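Gingipain R2 Pro-Domain (Porphyromonas gingivalis, PDB 4IEF) is the propeptide of an arginine-specific cysteine protease (gingipain R2) and probably keeps that enzyme inactive and assists its folding until it is cleaved off. Local coordinates at residues F52-N57 / P67-S72; V28-D33 / F151-Y156; T78-V83 / S174-A179. All coordinates share one frame; numbering follows the deposited sequence.

Interaction 1. Residues F52-N57 / P67-S72; sequences FTEGVN and PILSRS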
ATOM      1  N   PHE A  52     -11.809  -5.586 -20.873  1.00 25.64           N
ATOM      2  CA  PHE A  52     -12.331  -4.226 -20.994  1.00 24.94           C
ATOM      3  C   PHE A  52     -11.668  -3.354 -19.933  1.00 30.54           C
ATOM      4  O   PHE A  52     -11.156  -3.883 -18.942  1.00 30.27           O
ATOM      5  CB  PHE A  52     -13.877  -4.162 -20.932  1.00 25.85           C
ATOM      6  CG  PHE A  52     -14.567  -4.620 -19.661  1.00 25.44           C
ATOM      7  CD1 PHE A  52     -14.741  -3.748 -18.588  1.00 25.78           C
ATOM      8  CD2 PHE A  52     -15.130  -5.890 -19.576  1.00 26.07           C
ATOM      9  CE1 PHE A  52     -15.412  -4.158 -17.429  1.00 25.58           C
ATOM     10  CE2 PHE A  52     -15.801  -6.299 -18.413  1.00 27.60           C
ATOM     11  CZ  PHE A  52     -15.925  -5.434 -17.343  1.00 24.45           C
ATOM     12  N   THR A  53     -11.655  -2.026 -20.147  1.00 28.70           N
ATOM     13  CA  THR A  53     -11.051  -1.056 -19.220  1.00 28.83           C
ATOM     14  C   THR A  53     -11.630  -1.237 -17.803  1.00 30.60           C
ATOM     15  O   THR A  53     -12.854  -1.236 -17.622  1.00 30.08           O
ATOM     16  CB  THR A  53     -11.234   0.381 -19.728  1.00 34.24           C
ATOM     17  OG1 THR A  53     -10.999   0.418 -21.138  1.00 35.44           O
ATOM     18  CG2 THR A  53     -10.315   1.367 -19.024  1.00 29.70           C
ATOM     19  N   GLU A  54     -10.723  -1.456 -16.824  1.00 24.97           N
ATOM     20  CA  GLU A  54     -10.987  -1.668 -15.393  1.00 23.91           C
ATOM     21  C   GLU A  54     -11.719  -3.016 -15.135  1.00 27.63           C
ATOM     22  O   GLU A  54     -12.192  -3.265 -14.019  1.00 26.73           O
ATOM     23  CB  GLU A  54     -11.764  -0.475 -14.797  1.00 25.83           C
ATOM     24  CG  GLU A  54     -11.415  -0.142 -13.361  1.00 33.87           C
ATOM     25  CD  GLU A  54     -12.273   0.938 -12.731  1.00 47.14           C
ATOM     26  OE1 GLU A  54     -12.707   1.863 -13.456  1.00 40.37           O
ATOM     27  OE2 GLU A  54     -12.497   0.866 -11.503  1.00 43.41           O
ATOM     28  N   GLY A  55     -11.755  -3.882 -16.153  1.00 24.27           N
ATOM     29  CA  GLY A  55     -12.345  -5.210 -16.059  1.00 23.89           C
ATOM     30  C   GLY A  55     -11.413  -6.167 -15.348  1.00 27.20           C
ATOM     31  O   GLY A  55     -10.213  -6.189 -15.636  1.00 27.11           O
ATOM     32  N   VAL A  56     -11.951  -6.948 -14.399  1.00 23.68           N
ATOM     33  CA  VAL A  56     -11.164  -7.906 -13.607  1.00 22.82           C
ATOM     34  C   VAL A  56     -11.838  -9.291 -13.635  1.00 28.35           C
ATOM     35  O   VAL A  56     -13.046  -9.402 -13.410  1.00 28.51           O
ATOM     36  CB  VAL A  56     -10.963  -7.381 -12.156  1.00 25.72           C
ATOM     37  CG1 VAL A  56     -10.610  -8.501 -11.174  1.00 24.49           C
ATOM     38  CG2 VAL A  56      -9.912  -6.275 -12.113  1.00 25.96           C
ATOM     39  N   ASN A  57     -11.048 -10.337 -13.889  1.00 25.32           N
ATOM     40  CA  ASN A  57     -11.534 -11.710 -13.908  1.00 25.76           C
ATOM     41  C   ASN A  57     -11.399 -12.328 -12.510  1.00 29.36           C
ATOM     42  O   ASN A  57     -10.285 -12.565 -12.040  1.00 27.81           O
ATOM     43  CB  ASN A  57     -10.792 -12.534 -14.983  1.00 26.53           C
ATOM     44  CG  ASN A  57     -10.914 -14.047 -14.876  1.00 42.42           C
ATOM     45  OD1 ASN A  57     -11.937 -14.611 -14.474  1.00 34.15           O
ATOM     46  ND2 ASN A  57      -9.867 -14.740 -15.277  1.00 32.57           N
ATOM     47  N   PRO A  67     -15.226 -10.930 -17.073  1.00 26.17           N
ATOM     48  CA  PRO A  67     -14.718  -9.847 -16.213  1.00 25.18           C
ATOM     49  C   PRO A  67     -15.786  -8.923 -15.660  1.00 29.47           C
ATOM     50  O   PRO A  67     -16.812  -8.691 -16.294  1.00 30.49           O
ATOM     51  CB  PRO A  67     -13.768  -9.073 -17.131  1.00 26.76           C
ATOM     52  CG  PRO A  67     -13.339 -10.059 -18.132  1.00 30.74           C
ATOM     53  CD  PRO A  67     -14.524 -10.940 -18.373  1.00 26.96           C
ATOM     54  N   ILE A  68     -15.525  -8.412 -14.451  1.00 25.80           N
ATOM     55  CA  ILE A  68     -16.402  -7.500 -13.730  1.00 26.15           C
ATOM     56  C   ILE A  68     -15.688  -6.163 -13.475  1.00 30.02           C
ATOM     57  O   ILE A  68     -14.461  -6.080 -13.562  1.00 28.95           O
ATOM     58  CB  ILE A  68     -16.905  -8.132 -12.391  1.00 28.85           C
ATOM     59  CG1 ILE A  68     -15.768  -8.308 -11.352  1.00 28.21           C
ATOM     60  CG2 ILE A  68     -17.718  -9.436 -12.626  1.00 29.04           C
ATOM     61  CD1 ILE A  68     -16.245  -8.240  -9.883  1.00 32.32           C
ATOM     62  N   LEU A  69     -16.462  -5.131 -13.160  1.00 27.35           N
ATOM     63  CA  LEU A  69     -15.944  -3.824 -12.785  1.00 27.65           C
ATOM     64  C   LEU A  69     -16.449  -3.530 -11.381  1.00 31.04           C
ATOM     65  O   LEU A  69     -17.651  -3.620 -11.127  1.00 30.82           O
ATOM     66  CB  LEU A  69     -16.344  -2.727 -13.785  1.00 28.22           C
ATOM     67  CG  LEU A  69     -15.620  -1.395 -13.614  1.00 32.63           C
ATOM     68  CD1 LEU A  69     -15.357  -0.771 -14.946  1.00 32.99           C
ATOM     69  CD2 LEU A  69     -16.402  -0.440 -12.702  1.00 34.67           C
ATOM     70  N   SER A  70     -15.530  -3.196 -10.474  1.00 27.13           N
ATOM     71  CA  SER A  70     -15.861  -2.940  -9.073  1.00 26.77           C
ATOM     72  C   SER A  70     -15.520  -1.519  -8.652  1.00 32.68           C
ATOM     73  O   SER A  70     -14.482  -0.981  -9.051  1.00 30.99           O
ATOM     74  CB  SER A  70     -15.136  -3.930  -8.171  1.00 27.27           C
ATOM     75  OG  SER A  70     -15.528  -5.267  -8.442  1.00 29.93           O
ATOM     76  N   ARG A  71     -16.425  -0.912  -7.858  1.00 31.08           N
ATOM     77  CA  ARG A  71     -16.288   0.437  -7.323  1.00 31.77           C
ATOM     78  C   ARG A  71     -16.766   0.488  -5.880  1.00 35.40           C
ATOM     79  O   ARG A  71     -17.775  -0.134  -5.529  1.00 35.14           O
ATOM     80  CB  ARG A  71     -17.057   1.469  -8.178  1.00 32.92           C
ATOM     81  CG  ARG A  71     -16.381   1.842  -9.495  1.00 34.53           C
ATOM     82  CD  ARG A  71     -15.038   2.535  -9.305  1.00 31.20           C
ATOM     83  NE  ARG A  71     -14.406   2.829 -10.591  1.00 34.97           N
ATOM     84  CZ  ARG A  71     -14.542   3.973 -11.253  1.00 48.16           C
ATOM     85  NH1 ARG A  71     -15.271   4.960 -10.745  1.00 34.61           N
ATOM     86  NH2 ARG A  71     -13.941   4.145 -12.423  1.00 29.16           N
ATOM     87  N   SER A  72     -16.044   1.246  -5.055  1.00 31.93           N
ATOM     88  CA  SER A  72     -16.333   1.394  -3.632  1.00 31.21           C
ATOM     89  C   SER A  72     -17.228   2.587  -3.374  1.00 35.14           C
ATOM     90  O   SER A  72     -17.057   3.648  -3.989  1.00 34.48           O
ATOM     91  CB  SER A  72     -15.041   1.520  -2.832  1.00 32.80           C
ATOM     92  OG  SER A  72     -14.239   0.360  -2.987  1.00 39.29           O
TER
HETATM   93  O   HOH W   1     -12.936  -3.917 -11.283  1.00 23.03           O

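Interaction 2. Residues V28-D33 / F151-Y156; sequences VQFRMD and FAPLQY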
ATOM      1  N   VAL A  28     -25.002   4.807  -9.700  1.00 38.68           N
ATOM      2  CA  VAL A  28     -23.745   4.607 -10.422  1.00 37.29           C
ATOM      3  C   VAL A  28     -24.039   4.070 -11.828  1.00 41.04           C
ATOM      4  O   VAL A  28     -24.790   3.103 -11.995  1.00 40.33           O
ATOM      5  CB  VAL A  28     -22.744   3.694  -9.645  1.00 39.53           C
ATOM      6  CG1 VAL A  28     -21.398   3.595 -10.367  1.00 38.45           C
ATOM      7  CG2 VAL A  28     -22.538   4.178  -8.208  1.00 39.37           C
ATOM      8  N   GLN A  29     -23.431   4.713 -12.832  1.00 36.70           N
ATOM      9  CA  GLN A  29     -23.546   4.330 -14.226  1.00 35.69           C
ATOM     10  C   GLN A  29     -22.271   3.643 -14.700  1.00 36.60           C
ATOM     11  O   GLN A  29     -21.165   4.150 -14.507  1.00 36.82           O
ATOM     12  CB  GLN A  29     -23.853   5.561 -15.105  1.00 38.31           C
ATOM     13  CG  GLN A  29     -23.645   5.335 -16.610  1.00 51.18           C
ATOM     14  CD  GLN A  29     -23.979   6.544 -17.437  1.00 74.46           C
ATOM     15  OE1 GLN A  29     -25.136   6.943 -17.554  1.00 72.67           O
ATOM     16  NE2 GLN A  29     -22.965   7.149 -18.041  1.00 64.94           N
ATOM     17  N   PHE A  30     -22.444   2.486 -15.328  1.00 30.80           N
ATOM     18  CA  PHE A  30     -21.378   1.744 -15.981  1.00 28.82           C
ATOM     19  C   PHE A  30     -21.615   1.826 -17.473  1.00 33.23           C
ATOM     20  O   PHE A  30     -22.759   1.688 -17.928  1.00 32.49           O
ATOM     21  CB  PHE A  30     -21.320   0.269 -15.524  1.00 28.64           C
ATOM     22  CG  PHE A  30     -20.528  -0.620 -16.462  1.00 29.05           C
ATOM     23  CD1 PHE A  30     -21.140  -1.227 -17.559  1.00 30.93           C
ATOM     24  CD2 PHE A  30     -19.160  -0.806 -16.281  1.00 29.95           C
ATOM     25  CE1 PHE A  30     -20.391  -1.982 -18.469  1.00 30.97           C
ATOM     26  CE2 PHE A  30     -18.418  -1.597 -17.174  1.00 31.51           C
ATOM     27  CZ  PHE A  30     -19.038  -2.176 -18.259  1.00 29.59           C
ATOM     28  N   ARG A  31     -20.538   2.000 -18.234  1.00 29.54           N
ATOM     29  CA  ARG A  31     -20.580   1.962 -19.686  1.00 30.10           C
ATOM     30  C   ARG A  31     -19.391   1.143 -20.166  1.00 33.33           C
ATOM     31  O   ARG A  31     -18.287   1.287 -19.630  1.00 30.82           O
ATOM     32  CB  ARG A  31     -20.619   3.362 -20.301  1.00 32.45           C
ATOM     33  CG  ARG A  31     -22.028   3.936 -20.390  1.00 42.93           C
ATOM     34  CD  ARG A  31     -22.024   5.369 -20.875  1.00 47.26           C
ATOM     35  NE  ARG A  31     -23.382   5.857 -21.109  1.00 52.07           N
ATOM     36  CZ  ARG A  31     -23.692   7.118 -21.395  1.00 59.63           C
ATOM     37  NH1 ARG A  31     -22.742   8.043 -21.466  1.00 46.25           N
ATOM     38  NH2 ARG A  31     -24.953   7.466 -21.600  1.00 40.86           N
ATOM     39  N   MET A  32     -19.639   0.223 -21.120  1.00 30.36           N
ATOM     40  CA  MET A  32     -18.607  -0.652 -21.679  1.00 29.15           C
ATOM     41  C   MET A  32     -17.543   0.181 -22.406  1.00 34.04           C
ATOM     42  O   MET A  32     -17.875   1.033 -23.230  1.00 34.22           O
ATOM     43  CB  MET A  32     -19.222  -1.704 -22.622  1.00 31.00           C
ATOM     44  CG  MET A  32     -18.208  -2.728 -23.147  1.00 33.02           C
ATOM     45  SD  MET A  32     -17.354  -3.661 -21.843  1.00 34.14           S
ATOM     46  CE  MET A  32     -18.581  -4.925 -21.509  1.00 30.36           C
ATOM     47  N   ASP A  33     -16.271  -0.067 -22.078  1.00 30.36           N
ATOM     48  CA  ASP A  33     -15.170   0.667 -22.672  1.00 30.07           C
ATOM     49  C   ASP A  33     -14.069  -0.289 -23.112  1.00 33.95           C
ATOM     50  O   ASP A  33     -13.638  -1.143 -22.332  1.00 33.83           O
ATOM     51  CB  ASP A  33     -14.633   1.719 -21.684  1.00 31.03           C
ATOM     52  CG  ASP A  33     -13.621   2.666 -22.300  1.00 34.51           C
ATOM     53  OD1 ASP A  33     -12.411   2.455 -22.092  1.00 32.98           O
ATOM     54  OD2 ASP A  33     -14.043   3.610 -22.995  1.00 39.03           O
ATOM     55  N   PHE A 151     -20.294  -4.630 -11.223  1.00 29.72           N
ATOM     56  CA  PHE A 151     -21.014  -4.713 -12.489  1.00 29.65           C
ATOM     57  C   PHE A 151     -20.522  -5.927 -13.236  1.00 33.13           C
ATOM     58  O   PHE A 151     -19.311  -6.085 -13.369  1.00 33.25           O
ATOM     59  CB  PHE A 151     -20.789  -3.454 -13.341  1.00 31.44           C
ATOM     60  CG  PHE A 151     -21.306  -2.166 -12.757  1.00 33.26           C
ATOM     61  CD1 PHE A 151     -20.463  -1.321 -12.043  1.00 35.52           C
ATOM     62  CD2 PHE A 151     -22.630  -1.781 -12.947  1.00 35.46           C
ATOM     63  CE1 PHE A 151     -20.937  -0.109 -11.528  1.00 37.15           C
ATOM     64  CE2 PHE A 151     -23.102  -0.574 -12.434  1.00 38.75           C
ATOM     65  CZ  PHE A 151     -22.252   0.254 -11.729  1.00 36.76           C
ATOM     66  N   ALA A 152     -21.432  -6.800 -13.691  1.00 28.55           N
ATOM     67  CA  ALA A 152     -21.091  -7.979 -14.489  1.00 27.41           C
ATOM     68  C   ALA A 152     -21.720  -7.774 -15.886  1.00 31.86           C
ATOM     69  O   ALA A 152     -22.846  -8.213 -16.134  1.00 31.18           O
ATOM     70  CB  ALA A 152     -21.576  -9.257 -13.808  1.00 27.75           C
ATOM     71  N   PRO A 153     -21.039  -7.011 -16.781  1.00 29.72           N
ATOM     72  CA  PRO A 153     -21.647  -6.681 -18.080  1.00 30.63           C
ATOM     73  C   PRO A 153     -21.492  -7.754 -19.159  1.00 35.79           C
ATOM     74  O   PRO A 153     -21.907  -7.532 -20.302  1.00 36.33           O
ATOM     75  CB  PRO A 153     -20.906  -5.410 -18.484  1.00 32.13           C
ATOM     76  CG  PRO A 153     -19.547  -5.585 -17.906  1.00 35.38           C
ATOM     77  CD  PRO A 153     -19.711  -6.370 -16.641  1.00 30.71           C
ATOM     78  N   LEU A 154     -20.890  -8.897 -18.811  1.00 31.60           N
ATOM     79  CA  LEU A 154     -20.706  -9.987 -19.754  1.00 31.52           C
ATOM     80  C   LEU A 154     -21.403 -11.237 -19.206  1.00 34.70           C
ATOM     81  O   LEU A 154     -20.975 -11.813 -18.203  1.00 33.68           O
ATOM     82  CB  LEU A 154     -19.208 -10.224 -20.051  1.00 30.93           C
ATOM     83  CG  LEU A 154     -18.441  -9.047 -20.684  1.00 35.48           C
ATOM     84  CD1 LEU A 154     -16.965  -9.301 -20.680  1.00 34.79           C
ATOM     85  CD2 LEU A 154     -18.914  -8.761 -22.113  1.00 37.66           C
ATOM     86  N   GLN A 155     -22.531 -11.590 -19.834  1.00 30.84           N
ATOM     87  CA  GLN A 155     -23.366 -12.734 -19.467  1.00 29.81           C
ATOM     88  C   GLN A 155     -23.288 -13.755 -20.603  1.00 32.08           C
ATOM     89  O   GLN A 155     -23.514 -13.407 -21.760  1.00 31.61           O
ATOM     90  CB  GLN A 155     -24.808 -12.297 -19.165  1.00 31.45           C
ATOM     91  CG  GLN A 155     -24.934 -11.222 -18.069  1.00 31.96           C
ATOM     92  CD  GLN A 155     -24.682 -11.710 -16.660  1.00 41.29           C
ATOM     93  OE1 GLN A 155     -25.098 -12.803 -16.264  1.00 36.33           O
ATOM     94  NE2 GLN A 155     -24.041 -10.876 -15.848  1.00 30.61           N
ATOM     95  N   TYR A 156     -22.887 -14.991 -20.289  1.00 27.36           N
ATOM     96  CA  TYR A 156     -22.661 -16.008 -21.307  1.00 26.66           C
ATOM     97  C   TYR A 156     -23.340 -17.320 -20.986  1.00 31.90           C
ATOM     98  O   TYR A 156     -23.164 -17.880 -19.896  1.00 30.62           O
ATOM     99  CB  TYR A 156     -21.139 -16.225 -21.487  1.00 25.82           C
ATOM    100  CG  TYR A 156     -20.730 -17.299 -22.475  1.00 26.87           C
ATOM    101  CD1 TYR A 156     -20.898 -17.117 -23.845  1.00 29.13           C
ATOM    102  CD2 TYR A 156     -20.099 -18.464 -22.046  1.00 27.44           C
ATOM    103  CE1 TYR A 156     -20.493 -18.089 -24.759  1.00 28.97           C
ATOM    104  CE2 TYR A 156     -19.685 -19.441 -22.950  1.00 28.19           C
ATOM    105  CZ  TYR A 156     -19.883 -19.248 -24.306  1.00 36.58           C
ATOM    106  OH  TYR A 156     -19.467 -20.213 -25.196  1.00 39.93           O
TER

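Interaction 3. Residues T78-V83 / S174-A179; sequences TRAMKV and SETAEA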
ATOM      1  N   THR A  78     -25.748   1.957   9.786  1.00 42.66           N
ATOM      2  CA  THR A  78     -26.491   0.947  10.547  1.00 43.05           C
ATOM      3  C   THR A  78     -27.320  -0.057   9.716  1.00 46.10           C
ATOM      4  O   THR A  78     -27.612  -1.141  10.230  1.00 46.24           O
ATOM      5  CB  THR A  78     -27.454   1.645  11.528  1.00 54.02           C
ATOM      6  OG1 THR A  78     -28.302   2.536  10.804  1.00 54.50           O
ATOM      7  CG2 THR A  78     -26.727   2.394  12.645  1.00 54.36           C
ATOM      8  N   ARG A  79     -27.744   0.294   8.483  1.00 41.08           N
ATOM      9  CA  ARG A  79     -28.630  -0.592   7.721  1.00 39.60           C
ATOM     10  C   ARG A  79     -27.956  -1.336   6.566  1.00 40.70           C
ATOM     11  O   ARG A  79     -26.943  -0.888   6.019  1.00 39.08           O
ATOM     12  CB  ARG A  79     -29.849   0.182   7.200  1.00 39.63           C
ATOM     13  CG  ARG A  79     -30.951   0.320   8.254  1.00 47.66           C
ATOM     14  CD  ARG A  79     -31.971   1.388   7.906  1.00 56.99           C
ATOM     15  NE  ARG A  79     -31.381   2.727   7.890  1.00 66.06           N
ATOM     16  CZ  ARG A  79     -31.551   3.641   8.840  1.00 77.80           C
ATOM     17  NH1 ARG A  79     -32.324   3.383   9.888  1.00 63.67           N
ATOM     18  NH2 ARG A  79     -30.965   4.826   8.738  1.00 61.43           N
ATOM     19  N   ALA A  80     -28.552  -2.493   6.208  1.00 36.35           N
ATOM     20  CA  ALA A  80     -28.134  -3.364   5.115  1.00 34.68           C
ATOM     21  C   ALA A  80     -28.475  -2.719   3.787  1.00 37.16           C
ATOM     22  O   ALA A  80     -29.590  -2.226   3.609  1.00 36.72           O
ATOM     23  CB  ALA A  80     -28.815  -4.715   5.237  1.00 35.70           C
ATOM     24  N   MET A  81     -27.510  -2.689   2.868  1.00 32.50           N
ATOM     25  CA  MET A  81     -27.701  -2.061   1.559  1.00 32.16           C
ATOM     26  C   MET A  81     -28.183  -3.066   0.518  1.00 36.89           C
ATOM     27  O   MET A  81     -27.979  -4.276   0.671  1.00 37.59           O
ATOM     28  CB  MET A  81     -26.398  -1.393   1.077  1.00 33.23           C
ATOM     29  CG  MET A  81     -25.806  -0.381   2.060  1.00 36.55           C
ATOM     30  SD  MET A  81     -26.818   1.087   2.369  1.00 41.17           S
ATOM     31  CE  MET A  81     -26.616   1.975   0.845  1.00 36.82           C
ATOM     32  N   LYS A  82     -28.840  -2.556  -0.530  1.00 32.44           N
ATOM     33  CA  LYS A  82     -29.308  -3.349  -1.658  1.00 32.31           C
ATOM     34  C   LYS A  82     -28.875  -2.667  -2.955  1.00 37.85           C
ATOM     35  O   LYS A  82     -28.633  -1.452  -2.974  1.00 37.40           O
ATOM     36  CB  LYS A  82     -30.831  -3.581  -1.634  1.00 35.46           C
ATOM     37  CG  LYS A  82     -31.693  -2.342  -1.883  1.00 46.80           C
ATOM     38  CD  LYS A  82     -33.152  -2.705  -2.105  1.00 53.65           C
ATOM     39  CE  LYS A  82     -34.019  -1.477  -2.251  1.00 61.93           C
ATOM     40  NZ  LYS A  82     -35.386  -1.811  -2.722  1.00 71.36           N
ATOM     41  N   VAL A  83     -28.774  -3.454  -4.031  1.00 33.57           N
ATOM     42  CA  VAL A  83     -28.422  -2.927  -5.335  1.00 32.94           C
ATOM     43  C   VAL A  83     -29.546  -3.295  -6.318  1.00 37.65           C
ATOM     44  O   VAL A  83     -29.985  -4.445  -6.370  1.00 36.58           O
ATOM     45  CB  VAL A  83     -27.008  -3.358  -5.802  1.00 35.09           C
ATOM     46  CG1 VAL A  83     -26.866  -4.879  -5.905  1.00 34.20           C
ATOM     47  CG2 VAL A  83     -26.619  -2.667  -7.104  1.00 34.32           C
ATOM     48  N   SER A 174     -29.070   1.584  -2.362  1.00 36.75           N
ATOM     49  CA  SER A 174     -29.862   2.199  -1.297  1.00 37.54           C
ATOM     50  C   SER A 174     -29.964   1.292  -0.076  1.00 41.22           C
ATOM     51  O   SER A 174     -29.720   0.088  -0.183  1.00 40.13           O
ATOM     52  CB  SER A 174     -31.263   2.518  -1.816  1.00 40.77           C
ATOM     53  OG  SER A 174     -31.894   1.357  -2.326  1.00 46.42           O
ATOM     54  N   GLU A 175     -30.340   1.868   1.079  1.00 38.29           N
ATOM     55  CA  GLU A 175     -30.494   1.114   2.329  1.00 37.76           C
ATOM     56  C   GLU A 175     -31.853   0.429   2.395  1.00 39.13           C
ATOM     57  O   GLU A 175     -32.806   0.881   1.763  1.00 37.75           O
ATOM     58  CB  GLU A 175     -30.266   1.996   3.572  1.00 39.84           C
ATOM     59  CG  GLU A 175     -30.948   3.344   3.558  1.00 50.04           C
ATOM     60  CD  GLU A 175     -30.907   4.071   4.887  1.00 76.83           C
ATOM     61  OE1 GLU A 175     -29.871   4.696   5.220  1.00 61.77           O
ATOM     62  OE2 GLU A 175     -31.941   4.037   5.585  1.00 85.12           O
ATOM     63  N   THR A 176     -31.917  -0.690   3.133  1.00 35.25           N
ATOM     64  CA  THR A 176     -33.138  -1.476   3.343  1.00 35.50           C
ATOM     65  C   THR A 176     -33.642  -1.259   4.775  1.00 38.17           C
ATOM     66  O   THR A 176     -33.035  -0.499   5.528  1.00 36.81           O
ATOM     67  CB  THR A 176     -32.881  -2.975   3.069  1.00 41.39           C
ATOM     68  OG1 THR A 176     -31.912  -3.479   3.987  1.00 38.32           O
ATOM     69  CG2 THR A 176     -32.441  -3.246   1.657  1.00 38.44           C
ATOM     70  N   ALA A 177     -34.729  -1.964   5.152  1.00 36.26           N
ATOM     71  CA  ALA A 177     -35.327  -1.959   6.490  1.00 37.76           C
ATOM     72  C   ALA A 177     -34.574  -2.936   7.406  1.00 42.97           C
ATOM     73  O   ALA A 177     -34.876  -3.044   8.591  1.00 44.86           O
ATOM     74  CB  ALA A 177     -36.805  -2.336   6.403  1.00 39.48           C
ATOM     75  N   GLU A 178     -33.594  -3.648   6.847  1.00 38.26           N
ATOM     76  CA  GLU A 178     -32.776  -4.635   7.551  1.00 38.24           C
ATOM     77  C   GLU A 178     -31.517  -4.042   8.168  1.00 41.36           C
ATOM     78  O   GLU A 178     -30.884  -3.155   7.587  1.00 39.02           O
ATOM     79  CB  GLU A 178     -32.352  -5.754   6.596  1.00 38.31           C
ATOM     80  CG  GLU A 178     -33.433  -6.767   6.291  1.00 52.95           C
ATOM     81  CD  GLU A 178     -33.177  -7.543   5.015  1.00 73.27           C
ATOM     82  OE1 GLU A 178     -33.991  -7.412   4.072  1.00 70.47           O
ATOM     83  OE2 GLU A 178     -32.159  -8.270   4.952  1.00 65.15           O
ATOM     84  N   ALA A 179     -31.138  -4.569   9.341  1.00 39.42           N
ATOM     85  CA  ALA A 179     -29.907  -4.187  10.027  1.00 39.24           C
ATOM     86  C   ALA A 179     -28.731  -4.814   9.278  1.00 42.23           C
ATOM     87  O   ALA A 179     -28.817  -5.975   8.850  1.00 40.13           O
ATOM     88  CB  ALA A 179     -29.944  -4.658  11.470  1.00 41.11           C
TER

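Interaction 1. Residues F52-N57 / P67-S72
The rim of the Phe-52 ring lies against the start of 67-72: CE2 is 3.4 Å from Pro-67 O, and CE1, further round the same rim, is 4.0 Å from Leu-69 CB, both partners close to the ring plane. One face is taken by its own segment, with Gly-55 CA 3.5 Å above the plane and displaced toward the rim. The other flat group, the Arg-71 guanidinium, meets Glu-54 at its edge. Arg-71 grips the carboxylate side-on, NH2 donating to Glu-54 OE1 at 2.8 Å and NE to Glu-54 OE2 at 2.9 Å, each oxygen using its syn lone pair; the two planes are 19° apart, nearly coplanar. Glu-54 reaches the arginine with a chain extended beyond CG, while its CB rests 3.6 Å from Leu-69 CD1. Glu-54 OE1 also accepts from the backbone N of Asn-13, and OE2 forms a salt bridge with a basic side chain of another protein chain in the assembly, so the paired charges sit at an interface, probably with the mature protease. The backbone behind this is a type II turn, Phe-52 to Gly-55, closed by Gly-55 N to Phe-52 O, with Glu-54 at the third position in a positive-phi conformation (68°). It leads into a single antiparallel hydrogen-bonded bridge at the entrance of strand 69-74: Val-56 N donates to Ile-68 O at 2.8 Å, and Ile-68 N returns to Val-56 O at 2.9 Å with an almost straight N-H...O angle of 170°. Ile-68 O additionally receives a CA-H...O contact from Gly-55. Beyond the bridge the backbones part, and one water spans them, donating to Glu-54 O and accepting from Ser-70 N.

Interaction 2. Residues V28-D33 / F151-Y156
Phe-30 meets Phe-151 first through its CB, which sits over the centre of the Phe-151 ring, 3.5 Å from the centroid and 11° off the ring normal, a CH-pi contact. With CG anti to the backbone N (chi1 163°), the next atom still faces the partner, Phe-30 CG lying 4.1 Å from Phe-151 CG. From there the two side chains slide past each other in opposite directions: their planes are only 27° apart, yet the rings barely overlap. The far end of Phe-30 has instead reached proline, CE1 lying 3.5 Å from Pro-153 CB and CZ 3.5 Å from Pro-153 CG, the two side chains crossing at about a right angle. This is hydrophobic packing between two non-neighbouring strands of a branched or curled antiparallel sheet. Strands 25-31 and 144-157 both pair with strand 162-176 and exchange no hydrogen bond here; Phe-30 makes its backbone bonds to Ile-169, and the Phe-151 side chain packs on Ile-169 and Val-171 of that shared neighbour. Leu-69 and Leu-73 of strand 69-74 touch Phe-30 and Val-28, respectively. On the side of Val-28, CG1 approaches the edge of the Phe-151 ring in its plane, 3.7 Å from CZ. Where strand 25-31 has ended, Met-32 bends at chi2 and chi3, and its CE methyl comes to lie 3.8 Å from Pro-153 CG and 3.9 Å from Leu-154 CD2.

Interaction 3. Residues T78-V83 / S174-A179
Strands 79-83 and 174-176 run antiparallel at 127° between their directions, with a beta bulge where the register slips by two residues between the Arg-79/Ala-179 and Met-81/Glu-175 pairs. On the regular side, Lys-82 N donates to Ser-174 O at 2.8 Å and Ser-174 N donates back to Lys-82 O. Within the bulge the chain turns a corner at Ala-177 and Glu-178, and Ala-80 N bonds to Glu-178 O at 2.8 Å. Ala-80 O, in the same bulge, accepts twice from one residue: Thr-176 N donates at 2.8 Å, nearly along the C=O axis, and Thr-176 OG1 at 2.7 Å from above the carbonyl plane. The hydroxyl is placed there by a chi1 of 63°, which sets OG1 between the backbone N and carbonyl carbon; it also receives a weak bond from Glu-178 N at the corner. Arg-79 bends at chi3 and forms a salt bridge through NE, 2.7 Å from Glu-175 OE2, with the guanidinium and carboxylate planes 38° apart. Its CD touches Thr-176 O. Met-81 SD lies 3.7 Å from Glu-175 CA, while its side chain also packs on Val-173 and Leu-135. The aliphatic part of Lys-82 crosses Thr-176, where CB stands 3.7 Å from the CG2 methyl.

Interactions 1 and 2 are buried near the middle of the chain and touch directly: Thr-53 OG1 probably bonds Asp-33 OD1, and Leu-69 O accepts a backbone hydrogen bond from Phe-151 N between neighbouring strands 69-74 and 144-157. Interaction 3 lies at the surface, its centre about 24 Å from that of interaction 1 and about 23 Å from that of interaction 2, yet belongs to the same sheet; strand 162-176, which carries its second segment, pairs with both strands joined by interaction 2. Chemistry follows place. Interaction 2 is wholly apolar, without a hydrogen bond across it. Interaction 1 combines an aromatic edge with a bidentate salt bridge facing another protein chain, and interaction 3 relies on backbone pairing plus a one-nitrogen ion pair.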